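Local coordinates for WbbZ protein (Klebsiella pneumoniae subsp. pneumoniae NTUH-K2044, PDB 6X1L), which is of unknown function but belongs to the polysaccharide pyruvyl transferase family and so may add pyruvate to sugars of a surface polysaccharide, at residues A[20-25]-A[66-71]; A[97-102]-A[118-123]; A[158-163]-A[216-221]. All coordinates share one frame; numbering follows the deposited sequence.

Contact 1: A[20-25]-A[66-71]; sequences LSHRFV and TDILIF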
loop_
_atom_site.group_PDB
_atom_site.type_symbol
_atom_site.label_atom_id
_atom_site.label_comp_id
_atom_site.label_asym_id
_atom_site.label_seq_id
_atom_site.Cartn_x
_atom_site.Cartn_y
_atom_site.Cartn_z
ATOM N N LEU A 20 -15.817 -1.524 -30.699
ATOM C CA LEU A 20 -17.033 -1.434 -31.498
ATOM C C LEU A 20 -17.596 -2.811 -31.818
ATOM O O LEU A 20 -18.818 -2.977 -31.896
ATOM C CB LEU A 20 -16.756 -0.664 -32.790
ATOM C CG LEU A 20 -16.419 0.818 -32.631
ATOM C CD1 LEU A 20 -15.914 1.394 -33.944
ATOM C CD2 LEU A 20 -17.634 1.589 -32.139
ATOM N N SER A 21 -16.729 -3.810 -31.983
ATOM C CA SER A 21 -17.147 -5.119 -32.469
ATOM C C SER A 21 -17.443 -6.108 -31.349
ATOM O O SER A 21 -18.355 -6.930 -31.478
ATOM C CB SER A 21 -16.074 -5.698 -33.393
ATOM O OG SER A 21 -15.780 -4.804 -34.452
ATOM N N HIS A 22 -16.686 -6.058 -30.255
ATOM C CA HIS A 22 -16.806 -7.032 -29.183
ATOM C C HIS A 22 -16.768 -6.315 -27.841
ATOM O O HIS A 22 -16.279 -5.190 -27.727
ATOM C CB HIS A 22 -15.683 -8.081 -29.243
ATOM C CG HIS A 22 -15.476 -8.678 -30.603
ATOM N ND1 HIS A 22 -14.674 -8.093 -31.558
ATOM C CD2 HIS A 22 -15.964 -9.811 -31.163
ATOM C CE1 HIS A 22 -14.679 -8.836 -32.651
ATOM N NE2 HIS A 22 -15.454 -9.884 -32.438
ATOM N N ARG A 23 -17.289 -6.977 -26.817
ATOM C CA ARG A 23 -17.204 -6.429 -25.472
ATOM C C ARG A 23 -15.972 -6.983 -24.766
ATOM O O ARG A 23 -15.539 -8.112 -25.015
ATOM C CB ARG A 23 -18.469 -6.732 -24.667
ATOM C CG ARG A 23 -18.458 -8.060 -23.960
ATOM C CD ARG A 23 -19.665 -8.222 -23.059
ATOM N NE ARG A 23 -19.714 -9.561 -22.483
ATOM C CZ ARG A 23 -20.659 -9.983 -21.652
ATOM N NH1 ARG A 23 -21.639 -9.168 -21.292
ATOM N NH2 ARG A 23 -20.619 -11.221 -21.180
ATOM N N PHE A 24 -15.396 -6.162 -23.893
ATOM C CA PHE A 24 -14.135 -6.491 -23.245
ATOM C C PHE A 24 -14.391 -7.213 -21.928
ATOM O O PHE A 24 -15.164 -6.737 -21.090
ATOM C CB PHE A 24 -13.309 -5.228 -22.989
ATOM C CG PHE A 24 -12.765 -4.583 -24.233
ATOM C CD1 PHE A 24 -12.945 -5.165 -25.480
ATOM C CD2 PHE A 24 -12.058 -3.394 -24.150
ATOM C CE1 PHE A 24 -12.440 -4.567 -26.614
ATOM C CE2 PHE A 24 -11.546 -2.793 -25.284
ATOM C CZ PHE A 24 -11.738 -3.379 -26.517
ATOM N N VAL A 25 -13.743 -8.360 -21.755
ATOM C CA VAL A 25 -13.680 -9.063 -20.478
ATOM C C VAL A 25 -12.239 -8.955 -20.005
ATOM O O VAL A 25 -11.331 -9.509 -20.640
ATOM C CB VAL A 25 -14.116 -10.528 -20.603
ATOM C CG1 VAL A 25 -14.068 -11.209 -19.242
ATOM C CG2 VAL A 25 -15.507 -10.624 -21.216
ATOM N N THR A 66 -18.489 -13.218 -29.470
ATOM C CA THR A 66 -18.577 -11.773 -29.309
ATOM C C THR A 66 -17.842 -11.230 -28.088
ATOM O O THR A 66 -17.853 -10.012 -27.877
ATOM C CB THR A 66 -20.048 -11.335 -29.250
ATOM O OG1 THR A 66 -20.724 -12.058 -28.213
ATOM C CG2 THR A 66 -20.737 -11.603 -30.583
ATOM N N ASP A 67 -17.209 -12.078 -27.282
ATOM C CA ASP A 67 -16.447 -11.632 -26.122
ATOM C C ASP A 67 -14.958 -11.782 -26.395
ATOM O O ASP A 67 -14.514 -12.817 -26.903
ATOM C CB ASP A 67 -16.829 -12.415 -24.864
ATOM C CG ASP A 67 -18.177 -12.009 -24.315
ATOM O OD1 ASP A 67 -18.710 -10.972 -24.758
ATOM O OD2 ASP A 67 -18.710 -12.728 -23.447
ATOM N N ILE A 68 -14.197 -10.749 -26.051
ATOM C CA ILE A 68 -12.746 -10.747 -26.162
ATOM C C ILE A 68 -12.161 -10.651 -24.760
ATOM O O ILE A 68 -12.559 -9.781 -23.975
ATOM C CB ILE A 68 -12.253 -9.584 -27.042
ATOM C CG1 ILE A 68 -12.575 -9.862 -28.514
ATOM C CG2 ILE A 68 -10.766 -9.349 -26.837
ATOM C CD1 ILE A 68 -12.098 -8.782 -29.456
ATOM N N LEU A 69 -11.229 -11.546 -24.441
ATOM C CA LEU A 69 -10.515 -11.472 -23.173
ATOM C C LEU A 69 -9.359 -10.489 -23.305
ATOM O O LEU A 69 -8.485 -10.657 -24.166
ATOM C CB LEU A 69 -10.000 -12.847 -22.751
ATOM C CG LEU A 69 -9.078 -12.839 -21.525
ATOM C CD1 LEU A 69 -9.858 -12.538 -20.247
ATOM C CD2 LEU A 69 -8.314 -14.150 -21.398
ATOM N N ILE A 70 -9.363 -9.460 -22.468
ATOM C CA ILE A 70 -8.252 -8.523 -22.370
ATOM C C ILE A 70 -7.393 -9.012 -21.211
ATOM O O ILE A 70 -7.786 -8.911 -20.044
ATOM C CB ILE A 70 -8.729 -7.086 -22.152
ATOM C CG1 ILE A 70 -9.778 -6.700 -23.193
ATOM C CG2 ILE A 70 -7.552 -6.124 -22.178
ATOM C CD1 ILE A 70 -9.254 -6.650 -24.621
ATOM N N PHE A 71 -6.227 -9.568 -21.527
ATOM C CA PHE A 71 -5.311 -10.039 -20.497
ATOM C C PHE A 71 -4.332 -8.921 -20.165
ATOM O O PHE A 71 -3.591 -8.461 -21.042
ATOM C CB PHE A 71 -4.574 -11.300 -20.941
ATOM C CG PHE A 71 -3.751 -11.922 -19.853
ATOM C CD1 PHE A 71 -4.362 -12.492 -18.748
ATOM C CD2 PHE A 71 -2.370 -11.928 -19.927
ATOM C CE1 PHE A 71 -3.610 -13.060 -17.739
ATOM C CE2 PHE A 71 -1.611 -12.495 -18.921
ATOM C CZ PHE A 71 -2.231 -13.062 -17.826
#
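The F24 ring is overlapped on one face by the end of I70: CD1 sits over its middle, 4.1 Å from the ring centroid and almost straight above it, a CH-pi contact. The two belong to neighbouring parallel strands, 23-27 and 67-71, in the six-stranded parallel sheet of an alpha/beta domain, which fits the Rossmann-like halves of the GT-B clan. Nonpolar residues suit most positions because both faces are buried: V25 and L69 pack on F96, I68 and I70 against strand 98-104. The short strand segments diverge by 43° yet keep regular parallel pairing. R23 N donates to T66 O, R23 O accepts from I68 N, V25 N donates to I68 O, and V25 O takes a short bond of 2.7 Å from I70 N.

F24, I68 and I70 occupy one face of the sheet; R23, V25, D67 and L69 occupy the other. On the latter, at the start of the strands, the exposed R23 forms a salt bridge with the buried D67. CG of R23 stands between the backbone N and the carbonyl carbon, and the chain then runs extended to NE, lying alongside the aspartate. The guanidinium and carboxylate planes are only 14° apart. NE reaches OD1 of D67 at 2.9 Å and NH2 reaches OD2 at 3.3 Å, but both hydrogen bonds are weak, the first bent to 123°. OD2 has a further donor in S63 N, so the buried carboxylate is also held by the preceding loop.

H22, just before the strand, packs on I68 and also meets the ring of H97. The isoleucine is long enough for CD1 to approach the imidazole obliquely, 3.4 Å from ND1 of H22, a nitrogen buried here without a polar partner.

Contact 2: A[97-102]-A[118-123]; sequences HKVIIM and DKFVVF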
loop_
_atom_site.group_PDB
_atom_site.type_symbol
_atom_site.label_atom_id
_atom_site.label_comp_id
_atom_site.label_asym_id
_atom_site.label_seq_id
_atom_site.Cartn_x
_atom_site.Cartn_y
_atom_site.Cartn_z
ATOM N N HIS A 97 -13.735 -15.120 -28.209
ATOM C CA HIS A 97 -13.482 -15.008 -29.643
ATOM C C HIS A 97 -12.013 -14.709 -29.919
ATOM O O HIS A 97 -11.415 -15.286 -30.836
ATOM C CB HIS A 97 -14.378 -13.924 -30.241
ATOM C CG HIS A 97 -14.146 -13.674 -31.699
ATOM N ND1 HIS A 97 -13.488 -12.558 -32.167
ATOM C CD2 HIS A 97 -14.493 -14.392 -32.794
ATOM C CE1 HIS A 97 -13.435 -12.600 -33.486
ATOM N NE2 HIS A 97 -14.037 -13.704 -33.891
ATOM N N LYS A 98 -11.423 -13.807 -29.137
ATOM C CA LYS A 98 -10.014 -13.455 -29.235
ATOM C C LYS A 98 -9.463 -13.263 -27.830
ATOM O O LYS A 98 -10.210 -13.033 -26.876
ATOM C CB LYS A 98 -9.788 -12.169 -30.041
ATOM C CG LYS A 98 -10.195 -12.238 -31.498
ATOM C CD LYS A 98 -9.296 -13.179 -32.268
ATOM C CE LYS A 98 -9.647 -13.181 -33.745
ATOM N NZ LYS A 98 -8.809 -14.159 -34.483
ATOM N N VAL A 99 -8.144 -13.356 -27.714
ATOM C CA VAL A 99 -7.437 -13.007 -26.489
ATOM C C VAL A 99 -6.435 -11.919 -26.839
ATOM O O VAL A 99 -5.514 -12.142 -27.636
ATOM C CB VAL A 99 -6.746 -14.215 -25.844
ATOM C CG1 VAL A 99 -5.751 -13.748 -24.788
ATOM C CG2 VAL A 99 -7.783 -15.128 -25.213
ATOM N N ILE A 100 -6.621 -10.739 -26.256
ATOM C CA ILE A 100 -5.730 -9.606 -26.463
ATOM C C ILE A 100 -4.779 -9.534 -25.277
ATOM O O ILE A 100 -5.212 -9.341 -24.134
ATOM C CB ILE A 100 -6.511 -8.294 -26.623
ATOM C CG1 ILE A 100 -7.399 -8.346 -27.866
ATOM C CG2 ILE A 100 -5.553 -7.117 -26.700
ATOM C CD1 ILE A 100 -8.192 -7.080 -28.093
ATOM N N ILE A 101 -3.488 -9.692 -25.546
ATOM C CA ILE A 101 -2.465 -9.587 -24.515
ATOM C C ILE A 101 -1.962 -8.149 -24.512
ATOM O O ILE A 101 -1.306 -7.710 -25.459
ATOM C CB ILE A 101 -1.325 -10.584 -24.747
ATOM C CG1 ILE A 101 -1.857 -12.018 -24.664
ATOM C CG2 ILE A 101 -0.209 -10.360 -23.735
ATOM C CD1 ILE A 101 -0.793 -13.081 -24.828
HETATM N N MSE A 102 -2.281 -7.411 -23.452
HETATM C CA MSE A 102 -1.847 -6.020 -23.314
HETATM C C MSE A 102 -0.312 -5.966 -23.217
HETATM O O MSE A 102 0.309 -6.989 -22.927
HETATM C CB MSE A 102 -2.539 -5.386 -22.099
HETATM C CG MSE A 102 -4.058 -5.348 -22.241
HETATM SE SE MSE A 102 -4.693 -4.215 -23.724
HETATM C CE MSE A 102 -4.785 -2.528 -22.722
ATOM N N ASP A 118 -4.364 -18.058 -34.252
ATOM C CA ASP A 118 -5.602 -17.530 -34.811
ATOM C C ASP A 118 -6.475 -16.815 -33.788
ATOM O O ASP A 118 -7.449 -16.166 -34.177
ATOM C CB ASP A 118 -6.403 -18.654 -35.476
ATOM C CG ASP A 118 -5.914 -18.962 -36.881
ATOM O OD1 ASP A 118 -4.962 -19.758 -37.026
ATOM O OD2 ASP A 118 -6.478 -18.398 -37.841
ATOM N N LYS A 119 -6.157 -16.902 -32.498
ATOM C CA LYS A 119 -6.942 -16.219 -31.482
ATOM C C LYS A 119 -6.182 -15.134 -30.737
ATOM O O LYS A 119 -6.822 -14.283 -30.111
ATOM C CB LYS A 119 -7.496 -17.228 -30.465
ATOM C CG LYS A 119 -8.130 -18.448 -31.115
ATOM C CD LYS A 119 -8.994 -19.228 -30.142
ATOM C CE LYS A 119 -10.261 -18.467 -29.805
ATOM N NZ LYS A 119 -11.156 -19.272 -28.931
ATOM N N PHE A 120 -4.852 -15.120 -30.810
ATOM C CA PHE A 120 -4.032 -14.186 -30.051
ATOM C C PHE A 120 -3.837 -12.878 -30.805
ATOM O O PHE A 120 -3.555 -12.871 -32.006
ATOM C CB PHE A 120 -2.658 -14.790 -29.752
ATOM C CG PHE A 120 -2.600 -15.596 -28.493
ATOM C CD1 PHE A 120 -3.442 -15.322 -27.432
ATOM C CD2 PHE A 120 -1.683 -16.626 -28.366
ATOM C CE1 PHE A 120 -3.374 -16.066 -26.270
ATOM C CE2 PHE A 120 -1.610 -17.372 -27.210
ATOM C CZ PHE A 120 -2.456 -17.095 -26.162
ATOM N N VAL A 121 -3.978 -11.771 -30.082
ATOM C CA VAL A 121 -3.502 -10.466 -30.523
ATOM C C VAL A 121 -2.523 -10.001 -29.455
ATOM O O VAL A 121 -2.921 -9.750 -28.309
ATOM C CB VAL A 121 -4.645 -9.464 -30.725
ATOM C CG1 VAL A 121 -4.095 -8.120 -31.177
ATOM C CG2 VAL A 121 -5.643 -10.003 -31.746
ATOM N N VAL A 122 -1.243 -9.919 -29.812
ATOM C CA VAL A 122 -0.165 -9.774 -28.840
ATOM C C VAL A 122 0.412 -8.370 -28.936
ATOM O O VAL A 122 0.890 -7.957 -29.999
ATOM C CB VAL A 122 0.938 -10.821 -29.048
ATOM C CG1 VAL A 122 1.949 -10.742 -27.909
ATOM C CG2 VAL A 122 0.341 -12.214 -29.150
ATOM N N PHE A 123 0.398 -7.647 -27.818
ATOM C CA PHE A 123 1.073 -6.362 -27.716
ATOM C C PHE A 123 2.359 -6.557 -26.923
ATOM O O PHE A 123 2.331 -7.088 -25.807
ATOM C CB PHE A 123 0.172 -5.316 -27.062
ATOM C CG PHE A 123 -0.976 -4.892 -27.928
ATOM C CD1 PHE A 123 -0.849 -3.815 -28.787
ATOM C CD2 PHE A 123 -2.176 -5.583 -27.896
ATOM C CE1 PHE A 123 -1.900 -3.429 -29.600
ATOM C CE2 PHE A 123 -3.231 -5.203 -28.703
ATOM C CZ PHE A 123 -3.093 -4.124 -29.557
#
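With CG1 anti to the backbone N (chi1 166°), V99 sets that methyl at the edge of the F120 ring, 3.6 Å from CE1; I100 has CG2 anti to its own N and CG1 anti to the carbonyl carbon (chi1 -63°), which presents CG2 to the F123 ring edge. These residues lie on adjacent strands of a beta-alpha-beta crossover: strand 98-104, helix 110-115, strand 120-124. The strand segments are nearly parallel, 8° apart. V99 N to K119 O, V121 N to V99 O, I101 N to V121 O and F123 N to I101 O make the backbone ladder.

Beta-branched residues suit extended inner strands, and the aromatics fill the space between sheet and helices. V99, I101 and F120 share one face, where CD1 of I101 lies 4.2 Å above the F120 ring plane, toward its rim; F113 of the crossover helix packs there too. I100 and V121 share the other, which helix 6-21 covers. F123 N makes the last bond between the two segments; the F123 ring meets F145 in a stack and F11 edge-to-face, while I101 O lies in its plane at the edge, 3.3 Å from CD2 of F123.

Contact 3: A[158-163]-A[216-221]; sequences KYLSLK and FLEEYK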
loop_
_atom_site.group_PDB
_atom_site.type_symbol
_atom_site.label_atom_id
_atom_site.label_comp_id
_atom_site.label_asym_id
_atom_site.label_seq_id
_atom_site.Cartn_x
_atom_site.Cartn_y
_atom_site.Cartn_z
ATOM N N LYS A 158 -2.980 12.791 -10.852
ATOM C CA LYS A 158 -3.949 12.428 -9.828
ATOM C C LYS A 158 -3.373 11.483 -8.781
ATOM O O LYS A 158 -4.075 11.139 -7.824
ATOM C CB LYS A 158 -5.200 11.812 -10.460
ATOM C CG LYS A 158 -5.004 10.448 -11.071
ATOM C CD LYS A 158 -6.310 9.957 -11.671
ATOM C CE LYS A 158 -6.147 8.596 -12.318
ATOM N NZ LYS A 158 -7.426 8.124 -12.910
ATOM N N TYR A 159 -2.115 11.070 -8.931
ATOM C CA TYR A 159 -1.428 10.236 -7.955
ATOM C C TYR A 159 -0.440 11.010 -7.093
ATOM O O TYR A 159 -0.000 10.487 -6.064
ATOM C CB TYR A 159 -0.677 9.101 -8.663
ATOM C CG TYR A 159 -1.549 8.198 -9.501
ATOM C CD1 TYR A 159 -1.859 8.526 -10.821
ATOM C CD2 TYR A 159 -2.049 7.011 -8.986
ATOM C CE1 TYR A 159 -2.656 7.706 -11.590
ATOM C CE2 TYR A 159 -2.847 6.176 -9.755
ATOM C CZ TYR A 159 -3.145 6.530 -11.058
ATOM O OH TYR A 159 -3.942 5.712 -11.830
ATOM N N LEU A 160 -0.076 12.228 -7.487
ATOM C CA LEU A 160 1.010 12.945 -6.839
ATOM C C LEU A 160 0.574 13.505 -5.491
ATOM O O LEU A 160 -0.569 13.939 -5.316
ATOM C CB LEU A 160 1.507 14.081 -7.736
ATOM C CG LEU A 160 2.001 13.678 -9.128
ATOM C CD1 LEU A 160 2.431 14.898 -9.935
ATOM C CD2 LEU A 160 3.136 12.669 -9.036
ATOM N N SER A 161 1.497 13.491 -4.535
ATOM C CA SER A 161 1.295 14.186 -3.272
ATOM C C SER A 161 1.879 15.589 -3.282
ATOM O O SER A 161 1.470 16.420 -2.461
ATOM C CB SER A 161 1.921 13.391 -2.121
ATOM O OG SER A 161 3.339 13.423 -2.189
ATOM N N LEU A 162 2.821 15.861 -4.189
ATOM C CA LEU A 162 3.518 17.147 -4.285
ATOM C C LEU A 162 4.300 17.465 -3.015
ATOM O O LEU A 162 4.568 18.630 -2.711
ATOM C CB LEU A 162 2.552 18.287 -4.622
ATOM C CG LEU A 162 1.809 18.138 -5.949
ATOM C CD1 LEU A 162 1.024 19.402 -6.272
ATOM C CD2 LEU A 162 2.785 17.802 -7.064
ATOM N N LYS A 163 4.675 16.435 -2.266
ATOM C CA LYS A 163 5.533 16.636 -1.109
ATOM C C LYS A 163 6.959 16.937 -1.566
ATOM O O LYS A 163 7.452 16.316 -2.512
ATOM C CB LYS A 163 5.518 15.405 -0.204
ATOM C CG LYS A 163 4.923 15.668 1.168
ATOM C CD LYS A 163 5.075 14.465 2.078
ATOM C CE LYS A 163 4.693 14.811 3.501
ATOM N NZ LYS A 163 5.555 15.878 4.075
ATOM N N PHE A 216 6.260 7.501 -1.824
ATOM C CA PHE A 216 7.589 7.169 -1.326
ATOM C C PHE A 216 8.666 7.815 -2.184
ATOM O O PHE A 216 9.595 8.449 -1.667
ATOM C CB PHE A 216 7.763 5.650 -1.291
ATOM C CG PHE A 216 9.145 5.209 -0.908
ATOM C CD1 PHE A 216 9.512 5.125 0.430
ATOM C CD2 PHE A 216 10.081 4.883 -1.880
ATOM C CE1 PHE A 216 10.782 4.722 0.793
ATOM C CE2 PHE A 216 11.359 4.481 -1.522
ATOM C CZ PHE A 216 11.707 4.400 -0.183
ATOM N N LEU A 217 8.543 7.683 -3.506
ATOM C CA LEU A 217 9.605 8.122 -4.403
ATOM C C LEU A 217 9.677 9.637 -4.518
ATOM O O LEU A 217 10.763 10.184 -4.741
ATOM C CB LEU A 217 9.396 7.503 -5.788
ATOM C CG LEU A 217 9.474 5.978 -5.842
ATOM C CD1 LEU A 217 8.952 5.470 -7.181
ATOM C CD2 LEU A 217 10.908 5.522 -5.614
ATOM N N GLU A 218 8.539 10.330 -4.382
ATOM C CA GLU A 218 8.508 11.778 -4.583
ATOM C C GLU A 218 9.524 12.512 -3.713
ATOM O O GLU A 218 10.042 13.562 -4.116
ATOM C CB GLU A 218 7.107 12.323 -4.297
ATOM C CG GLU A 218 6.095 12.136 -5.419
ATOM C CD GLU A 218 4.714 12.664 -5.048
ATOM O OE1 GLU A 218 3.986 11.975 -4.303
ATOM O OE2 GLU A 218 4.362 13.779 -5.488
ATOM N N GLU A 219 9.817 11.987 -2.526
ATOM C CA GLU A 219 10.644 12.694 -1.554
ATOM C C GLU A 219 12.138 12.465 -1.750
ATOM O O GLU A 219 12.935 12.998 -0.970
ATOM C CB GLU A 219 10.234 12.292 -0.131
ATOM C CG GLU A 219 8.855 12.805 0.264
ATOM C CD GLU A 219 8.475 12.471 1.704
ATOM O OE1 GLU A 219 8.425 11.272 2.059
ATOM O OE2 GLU A 219 8.229 13.418 2.482
ATOM N N TYR A 220 12.536 11.705 -2.766
ATOM C CA TYR A 220 13.936 11.423 -3.038
ATOM C C TYR A 220 14.392 12.136 -4.305
ATOM O O TYR A 220 13.600 12.395 -5.215
ATOM C CB TYR A 220 14.183 9.920 -3.197
ATOM C CG TYR A 220 14.029 9.119 -1.925
ATOM C CD1 TYR A 220 15.093 8.972 -1.042
ATOM C CD2 TYR A 220 12.828 8.497 -1.614
ATOM C CE1 TYR A 220 14.960 8.233 0.119
ATOM C CE2 TYR A 220 12.685 7.756 -0.461
ATOM C CZ TYR A 220 13.752 7.626 0.403
ATOM O OH TYR A 220 13.608 6.889 1.553
ATOM N N LYS A 221 15.685 12.446 -4.357
ATOM C CA LYS A 221 16.290 13.010 -5.555
ATOM C C LYS A 221 16.861 11.947 -6.484
ATOM O O LYS A 221 16.785 12.104 -7.706
ATOM C CB LYS A 221 17.394 14.003 -5.175
ATOM C CG LYS A 221 17.881 14.863 -6.332
ATOM C CD LYS A 221 18.757 16.006 -5.842
#
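Hydrogen bonds to one carboxylate, that of E218, carry most of this contact, in which the loop leading to strand 167-172 meets the end of helix 203-218. E218 points at the loop with its chain extended beyond CG, long enough to bring both oxygens to the backbone. OE1 takes S161 N at 2.9 Å on its syn lone pair, with an N-H...O angle of 160°. OG of S161 donates to the same oxygen over a short 2.6 Å, but from above the carboxylate plane, 52° out of it. OE2 accepts from L162 N at 2.9 Å, on the syn side and somewhat out of plane, and S161 N adds a weak second bond to it. Glutamate suits the place because its two oxygens can answer two successive amides.

Within the loop, OG of S161 also accepts from K163 N at 3.3 Å, closing an ST turn. The hydroxyl stands between the backbone N and the carbonyl carbon (chi1 70°), and serine is small enough to serve both the turn and the glutamate.

Van der Waals contact is slight: L160 crosses the E218 side chain at about a right angle, with CB 3.6 Å from OE2 of E218.

The ionic part is looser: K163 NZ stays 4.0 Å from OE2 of E219, a long salt bridge, and the methylene CD of the lysine comes nearer the oxygen than its charge does. The second subunit borders this side, where its F204 packs on S161 and its N202 on K163.

Three amide and hydroxyl donors thus share the buried E218 carboxylate, with no cation among its partners across the contact; converging N-H and O-H dipoles would be expected to stabilise its negative charge.

In the fold
Contacts 1 and 2 build the same six-stranded sheet and touch directly: strand 67-71 of the first bonds to strand 98-104 of the second through L69 O and I100 N, and I70 packs on M102. Both are buried, held by regular backbone ladders and nonpolar faces, with charged groups near the strand starts. Contact 3 lies on the opposite side of the chain's centre, about 36 Å from each of them between centres. It is partly buried, beside the second subunit, and joins a loop to the end of helix 203-218, beside the four-stranded sheet. There the polar contacts run chiefly from one carboxylate to an irregular backbone, where contacts 1 and 2 rely on backbone-to-backbone bonds.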